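Local structure of transcriptional regulator, MerR family (Listeria monocytogenes str. 4b F2365, 3GP4) at residues I19-P29 / R47-M55. The protein probably binds promoter DNA as a dimeric MerR-family regulator and controls transcription, although the signal it responds to is not established. Sequence-based numbering, arbitrary orientation.
Sequences IRYYERIGLIP and RWILFTRQM
T52 meets Y22, L27 and I28 at once, beginning at T52 CB, 3.8 Å from Y22 CE2. Its OG1 lies beside the backbone N (chi1 -62°), which puts CG2 anti to that N and over the centre of the Y22 ring. T52 CG2 is 3.5 Å from the Y22 ring centroid and 14° off the normal, a CH-pi contact that a compact beta-branched residue can make while its other branch does polar work. That branch, T52 OG1, touches I28 CG2, gives a hydrogen bond of 2.8 Å to W48 O one turn back, and accepts one from a water that also donates to L27 O; the buried hydroxyl and loop carbonyl are thus both satisfied. W48 O takes T52 N as well, from the opposite face of its plane. The segments belong to the MerR-type helix-turn-helix domain, on helix 16-25, probably its recognition helix, and helix 43-57; the axes of 19-25 and 47-55 stand at 95°. A Schellman motif at G26, whose positive phi suits glycine, ends the helix and brings L27, I28 and P29 alongside the second helix. There P29 CD makes a CH-pi contact over one face of the W48 indole, 3.6 Å from the centroid of its five-membered ring, the proline CH2 groups CD and CG offering C-H bonds to the aromatic surface. Alongside, I49 CG1 meets I28 CD1 at 3.7 Å, and I49 CD1 reaches I19 CD1. At the phenol end of Y22, OH lies 3.5 Å from R53 CD and hydrogen-bonds a glycerol.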
ATOM      1  N   ILE A  19     -17.963 -11.404  -4.276  1.00 25.41           N
ATOM      2  CA  ILE A  19     -19.056 -10.789  -5.027  1.00 25.76           C
ATOM      3  C   ILE A  19     -20.336 -10.708  -4.168  1.00 25.29           C
ATOM      4  O   ILE A  19     -20.966  -9.632  -4.095  1.00 26.76           O
ATOM      5  CB  ILE A  19     -19.335 -11.518  -6.372  1.00 25.20           C
ATOM      6  CG1 ILE A  19     -18.158 -11.300  -7.341  1.00 27.36           C
ATOM      7  CG2 ILE A  19     -20.677 -11.014  -6.953  1.00 26.88           C
ATOM      8  CD1 ILE A  19     -18.192 -12.104  -8.642  1.00 28.18           C
ATOM      9  N   ARG A  20     -20.725 -11.810  -3.525  1.00 23.95           N
ATOM     10  CA  ARG A  20     -21.932 -11.826  -2.688  1.00 24.43           C
ATOM     11  C   ARG A  20     -21.825 -10.774  -1.573  1.00 24.61           C
ATOM     12  O   ARG A  20     -22.809 -10.091  -1.262  1.00 23.72           O
ATOM     13  CB  ARG A  20     -22.178 -13.197  -2.033  1.00 25.37           C
ATOM     14  CG  ARG A  20     -22.571 -14.356  -2.970  1.00 25.22           C
ATOM     15  CD  ARG A  20     -22.489 -15.699  -2.231  1.00 26.43           C
ATOM     16  NE  ARG A  20     -22.967 -16.776  -3.091  1.00 29.49           N
ATOM     17  CZ  ARG A  20     -22.188 -17.612  -3.780  1.00 31.56           C
ATOM     18  NH1 ARG A  20     -20.868 -17.553  -3.678  1.00 31.28           N
ATOM     19  NH2 ARG A  20     -22.745 -18.532  -4.561  1.00 32.09           N
ATOM     20  N   TYR A  21     -20.634 -10.690  -0.970  1.00 23.43           N
ATOM     21  CA  TYR A  21     -20.373  -9.694   0.082  1.00 24.21           C
ATOM     22  C   TYR A  21     -20.502  -8.235  -0.439  1.00 22.85           C
ATOM     23  O   TYR A  21     -21.123  -7.410   0.203  1.00 23.98           O
ATOM     24  CB  TYR A  21     -18.982  -9.955   0.693  1.00 24.38           C
ATOM     25  CG  TYR A  21     -18.470  -8.838   1.592  1.00 25.94           C
ATOM     26  CD1 TYR A  21     -18.985  -8.652   2.867  1.00 26.21           C
ATOM     27  CD2 TYR A  21     -17.448  -7.989   1.155  1.00 31.60           C
ATOM     28  CE1 TYR A  21     -18.514  -7.624   3.691  1.00 30.45           C
ATOM     29  CE2 TYR A  21     -16.966  -6.968   1.967  1.00 30.64           C
ATOM     30  CZ  TYR A  21     -17.501  -6.801   3.223  1.00 31.50           C
ATOM     31  OH  TYR A  21     -17.011  -5.798   4.004  1.00 33.67           O
ATOM     32  N   TYR A  22     -19.906  -7.939  -1.591  1.00 23.25           N
ATOM     33  CA  TYR A  22     -20.046  -6.619  -2.245  1.00 23.64           C
ATOM     34  C   TYR A  22     -21.525  -6.259  -2.432  1.00 23.60           C
ATOM     35  O   TYR A  22     -21.924  -5.126  -2.177  1.00 22.24           O
ATOM     36  CB  TYR A  22     -19.417  -6.603  -3.639  1.00 23.56           C
ATOM     37  CG  TYR A  22     -17.910  -6.567  -3.745  1.00 25.29           C
ATOM     38  CD1 TYR A  22     -17.093  -6.390  -2.614  1.00 29.72           C
ATOM     39  CD2 TYR A  22     -17.298  -6.679  -4.996  1.00 27.43           C
ATOM     40  CE1 TYR A  22     -15.700  -6.350  -2.748  1.00 26.26           C
ATOM     41  CE2 TYR A  22     -15.916  -6.650  -5.139  1.00 28.50           C
ATOM     42  CZ  TYR A  22     -15.131  -6.491  -4.010  1.00 28.08           C
ATOM     43  OH  TYR A  22     -13.782  -6.469  -4.178  1.00 29.21           O
ATOM     44  N   GLU A  23     -22.328  -7.213  -2.879  1.00 23.39           N
ATOM     45  CA  GLU A  23     -23.755  -6.879  -3.108  1.00 24.14           C
ATOM     46  C   GLU A  23     -24.455  -6.667  -1.755  1.00 24.94           C
ATOM     47  O   GLU A  23     -25.189  -5.683  -1.554  1.00 24.71           O
ATOM     48  CB  GLU A  23     -24.462  -7.961  -3.955  1.00 25.39           C
ATOM     49  CG  GLU A  23     -26.016  -7.677  -4.160  1.00 26.41           C
ATOM     50  CD  GLU A  23     -26.748  -8.872  -4.754  1.00 29.58           C
ATOM     51  OE1 GLU A  23     -26.228  -9.998  -4.616  1.00 26.85           O
ATOM     52  OE2 GLU A  23     -27.833  -8.699  -5.373  1.00 28.24           O
ATOM     53  N   ARG A  24     -24.226  -7.594  -0.830  1.00 24.56           N
ATOM     54  CA  ARG A  24     -24.881  -7.573   0.468  1.00 24.59           C
ATOM     55  C   ARG A  24     -24.639  -6.261   1.197  1.00 24.20           C
ATOM     56  O   ARG A  24     -25.555  -5.714   1.791  1.00 24.93           O
ATOM     57  CB  ARG A  24     -24.378  -8.735   1.340  1.00 24.07           C
ATOM     58  CG  ARG A  24     -25.015  -8.768   2.690  1.00 27.79           C
ATOM     59  CD  ARG A  24     -24.827 -10.101   3.379  1.00 28.62           C
ATOM     60  NE  ARG A  24     -23.425 -10.358   3.750  1.00 29.14           N
ATOM     61  CZ  ARG A  24     -22.839  -9.792   4.806  1.00 31.35           C
ATOM     62  NH1 ARG A  24     -21.584 -10.088   5.107  1.00 30.04           N
ATOM     63  NH2 ARG A  24     -23.526  -8.945   5.583  1.00 31.24           N
ATOM     64  N   ILE A  25     -23.418  -5.749   1.180  1.00 24.38           N
ATOM     65  CA  ILE A  25     -23.166  -4.537   1.969  1.00 26.27           C
ATOM     66  C   ILE A  25     -23.287  -3.213   1.177  1.00 25.25           C
ATOM     67  O   ILE A  25     -23.085  -2.127   1.721  1.00 26.08           O
ATOM     68  CB  ILE A  25     -21.850  -4.607   2.773  1.00 25.98           C
ATOM     69  CG1 ILE A  25     -20.618  -4.537   1.872  1.00 27.62           C
ATOM     70  CG2 ILE A  25     -21.896  -5.782   3.815  1.00 31.49           C
ATOM     71  CD1 ILE A  25     -19.422  -3.964   2.646  1.00 29.93           C
ATOM     72  N   GLY A  26     -23.627  -3.336  -0.096  1.00 24.82           N
ATOM     73  CA  GLY A  26     -23.876  -2.186  -0.948  1.00 24.84           C
ATOM     74  C   GLY A  26     -22.662  -1.557  -1.594  1.00 25.27           C
ATOM     75  O   GLY A  26     -22.621  -0.327  -1.784  1.00 26.47           O
ATOM     76  N   LEU A  27     -21.665  -2.371  -1.914  1.00 23.36           N
ATOM     77  CA  LEU A  27     -20.531  -1.895  -2.705  1.00 23.88           C
ATOM     78  C   LEU A  27     -20.831  -1.921  -4.197  1.00 23.83           C
ATOM     79  O   LEU A  27     -20.336  -1.081  -4.948  1.00 25.43           O
ATOM     80  CB  LEU A  27     -19.319  -2.748  -2.429  1.00 23.19           C
ATOM     81  CG  LEU A  27     -18.628  -2.380  -1.101  1.00 23.61           C
ATOM     82  CD1 LEU A  27     -17.596  -3.504  -0.820  1.00 23.45           C
ATOM     83  CD2 LEU A  27     -17.915  -1.038  -1.151  1.00 20.89           C
ATOM     84  N   ILE A  28     -21.671  -2.860  -4.608  1.00 24.16           N
ATOM     85  CA  ILE A  28     -22.135  -2.936  -6.010  1.00 24.88           C
ATOM     86  C   ILE A  28     -23.657  -2.924  -6.033  1.00 25.35           C
ATOM     87  O   ILE A  28     -24.307  -3.217  -5.013  1.00 26.14           O
ATOM     88  CB  ILE A  28     -21.583  -4.163  -6.775  1.00 25.53           C
ATOM     89  CG1 ILE A  28     -22.202  -5.480  -6.243  1.00 24.65           C
ATOM     90  CG2 ILE A  28     -20.026  -4.122  -6.757  1.00 22.36           C
ATOM     91  CD1 ILE A  28     -21.639  -6.795  -6.844  1.00 25.50           C
ATOM     92  N   PRO A  29     -24.235  -2.536  -7.176  1.00 26.27           N
ATOM     93  CA  PRO A  29     -25.709  -2.473  -7.219  1.00 26.92           C
ATOM     94  C   PRO A  29     -26.354  -3.866  -7.085  1.00 27.45           C
ATOM     95  O   PRO A  29     -25.738  -4.866  -7.454  1.00 27.44           O
ATOM     96  CB  PRO A  29     -26.002  -1.854  -8.597  1.00 27.50           C
ATOM     97  CG  PRO A  29     -24.743  -1.146  -8.997  1.00 27.76           C
ATOM     98  CD  PRO A  29     -23.602  -1.943  -8.366  1.00 25.42           C
ATOM     99  N   ARG A  47     -18.568  -4.328 -14.467  1.00 27.13           N
ATOM    100  CA  ARG A  47     -17.843  -3.050 -14.354  1.00 28.03           C
ATOM    101  C   ARG A  47     -17.812  -2.576 -12.895  1.00 27.65           C
ATOM    102  O   ARG A  47     -16.779  -2.062 -12.400  1.00 26.46           O
ATOM    103  CB  ARG A  47     -18.431  -1.962 -15.253  1.00 28.33           C
ATOM    104  CG  ARG A  47     -18.396  -2.317 -16.762  1.00 31.20           C
ATOM    105  CD  ARG A  47     -18.657  -1.096 -17.615  1.00 38.04           C
ATOM    106  NE  ARG A  47     -18.997  -1.426 -19.012  1.00 43.97           N
ATOM    107  CZ  ARG A  47     -18.139  -1.831 -19.949  1.00 46.64           C
ATOM    108  NH1 ARG A  47     -16.838  -1.990 -19.677  1.00 48.41           N
ATOM    109  NH2 ARG A  47     -18.585  -2.079 -21.182  1.00 45.29           N
ATOM    110  N   TRP A  48     -18.920  -2.750 -12.187  1.00 25.84           N
ATOM    111  CA  TRP A  48     -18.910  -2.378 -10.746  1.00 25.22           C
ATOM    112  C   TRP A  48     -18.011  -3.283  -9.887  1.00 25.11           C
ATOM    113  O   TRP A  48     -17.351  -2.806  -8.973  1.00 24.87           O
ATOM    114  CB  TRP A  48     -20.318  -2.369 -10.167  1.00 23.88           C
ATOM    115  CG  TRP A  48     -21.011  -1.085 -10.422  1.00 23.68           C
ATOM    116  CD1 TRP A  48     -21.912  -0.823 -11.434  1.00 26.69           C
ATOM    117  CD2 TRP A  48     -20.885   0.116  -9.679  1.00 27.12           C
ATOM    118  NE1 TRP A  48     -22.346   0.479 -11.361  1.00 26.53           N
ATOM    119  CE2 TRP A  48     -21.740   1.077 -10.280  1.00 26.89           C
ATOM    120  CE3 TRP A  48     -20.140   0.486  -8.552  1.00 27.69           C
ATOM    121  CZ2 TRP A  48     -21.838   2.394  -9.812  1.00 28.48           C
ATOM    122  CZ3 TRP A  48     -20.258   1.799  -8.077  1.00 29.57           C
ATOM    123  CH2 TRP A  48     -21.097   2.731  -8.708  1.00 30.89           C
ATOM    124  N   ILE A  49     -18.002  -4.576 -10.178  1.00 25.09           N
ATOM    125  CA  ILE A  49     -17.170  -5.529  -9.400  1.00 25.64           C
ATOM    126  C   ILE A  49     -15.674  -5.190  -9.589  1.00 25.59           C
ATOM    127  O   ILE A  49     -14.874  -5.108  -8.623  1.00 25.35           O
ATOM    128  CB  ILE A  49     -17.494  -6.982  -9.811  1.00 25.19           C
ATOM    129  CG1 ILE A  49     -18.903  -7.361  -9.301  1.00 25.54           C
ATOM    130  CG2 ILE A  49     -16.457  -7.957  -9.242  1.00 26.45           C
ATOM    131  CD1 ILE A  49     -19.558  -8.589 -10.023  1.00 25.51           C
ATOM    132  N   LEU A  50     -15.345  -4.906 -10.832  1.00 25.89           N
ATOM    133  CA  LEU A  50     -13.969  -4.586 -11.233  1.00 27.22           C
ATOM    134  C   LEU A  50     -13.483  -3.256 -10.630  1.00 26.33           C
ATOM    135  O   LEU A  50     -12.375  -3.176 -10.071  1.00 25.70           O
ATOM    136  CB  LEU A  50     -13.896  -4.585 -12.760  1.00 27.25           C
ATOM    137  CG  LEU A  50     -13.968  -5.974 -13.420  1.00 29.27           C
ATOM    138  CD1 LEU A  50     -14.064  -5.790 -14.950  1.00 32.18           C
ATOM    139  CD2 LEU A  50     -12.739  -6.808 -13.081  1.00 29.31           C
ATOM    140  N   PHE A  51     -14.301  -2.215 -10.729  1.00 26.77           N
ATOM    141  CA  PHE A  51     -14.013  -0.940 -10.053  1.00 26.47           C
ATOM    142  C   PHE A  51     -13.831  -1.111  -8.537  1.00 26.27           C
ATOM    143  O   PHE A  51     -12.866  -0.538  -7.958  1.00 23.66           O
ATOM    144  CB  PHE A  51     -15.099   0.085 -10.388  1.00 28.36           C
ATOM    145  CG  PHE A  51     -14.890   1.452  -9.781  1.00 26.63           C
ATOM    146  CD1 PHE A  51     -13.941   2.333 -10.299  1.00 30.45           C
ATOM    147  CD2 PHE A  51     -15.677   1.857  -8.725  1.00 32.70           C
ATOM    148  CE1 PHE A  51     -13.786   3.608  -9.736  1.00 32.30           C
ATOM    149  CE2 PHE A  51     -15.525   3.147  -8.156  1.00 31.44           C
ATOM    150  CZ  PHE A  51     -14.595   4.002  -8.665  1.00 31.47           C
ATOM    151  N   THR A  52     -14.723  -1.889  -7.900  1.00 25.67           N
ATOM    152  CA  THR A  52     -14.690  -2.096  -6.444  1.00 26.86           C
ATOM    153  C   THR A  52     -13.403  -2.775  -6.030  1.00 26.83           C
ATOM    154  O   THR A  52     -12.672  -2.262  -5.147  1.00 27.37           O
ATOM    155  CB  THR A  52     -15.894  -2.937  -5.946  1.00 26.59           C
ATOM    156  OG1 THR A  52     -17.091  -2.226  -6.236  1.00 26.70           O
ATOM    157  CG2 THR A  52     -15.834  -3.178  -4.405  1.00 28.46           C
ATOM    158  N   ARG A  53     -13.107  -3.889  -6.699  1.00 26.07           N
ATOM    159  CA  ARG A  53     -11.878  -4.632  -6.471  1.00 26.71           C
ATOM    160  C   ARG A  53     -10.648  -3.708  -6.575  1.00 24.92           C
ATOM    161  O   ARG A  53      -9.820  -3.681  -5.659  1.00 24.55           O
ATOM    162  CB  ARG A  53     -11.746  -5.826  -7.423  1.00 26.93           C
ATOM    163  CG  ARG A  53     -10.541  -6.747  -7.086  1.00 31.92           C
ATOM    164  CD  ARG A  53     -10.688  -7.292  -5.647  1.00 40.59           C
ATOM    165  NE  ARG A  53      -9.421  -7.721  -5.034  1.00 45.54           N
ATOM    166  CZ  ARG A  53      -8.884  -7.157  -3.954  1.00 47.46           C
ATOM    167  NH1 ARG A  53      -9.498  -6.138  -3.347  1.00 47.57           N
ATOM    168  NH2 ARG A  53      -7.731  -7.614  -3.474  1.00 49.28           N
ATOM    169  N   GLN A  54     -10.572  -2.923  -7.644  1.00 25.26           N
ATOM    170  CA  GLN A  54      -9.377  -2.086  -7.908  1.00 25.20           C
ATOM    171  C   GLN A  54      -9.245  -1.009  -6.862  1.00 24.64           C
ATOM    172  O   GLN A  54      -8.131  -0.756  -6.317  1.00 23.59           O
ATOM    173  CB  GLN A  54      -9.417  -1.506  -9.317  1.00 25.38           C
ATOM    174  CG  GLN A  54      -8.179  -0.644  -9.697  1.00 27.96           C
ATOM    175  CD  GLN A  54      -8.275   0.096 -11.045  1.00 31.06           C
ATOM    176  OE1 GLN A  54      -9.368   0.360 -11.569  1.00 33.41           O
ATOM    177  NE2 GLN A  54      -7.108   0.454 -11.601  1.00 29.82           N
ATOM    178  N   MET A  55     -10.378  -0.371  -6.547  1.00 23.08           N
ATOM    179  CA  MET A  55     -10.396   0.664  -5.516  1.00 23.67           C
ATOM    180  C   MET A  55     -10.086   0.152  -4.119  1.00 25.19           C
ATOM    181  O   MET A  55      -9.322   0.784  -3.403  1.00 25.38           O
ATOM    182  CB  MET A  55     -11.705   1.478  -5.527  1.00 23.30           C
ATOM    183  CG  MET A  55     -11.835   2.388  -6.780  1.00 21.25           C
ATOM    184  SD  MET A  55     -10.434   3.489  -7.195  1.00 19.99           S
ATOM    185  CE  MET A  55     -10.198   3.049  -8.884  1.00 28.03           C
TER
HETATM  186  O   HOH W   1     -17.780  -0.099  -4.929  1.00 33.44           O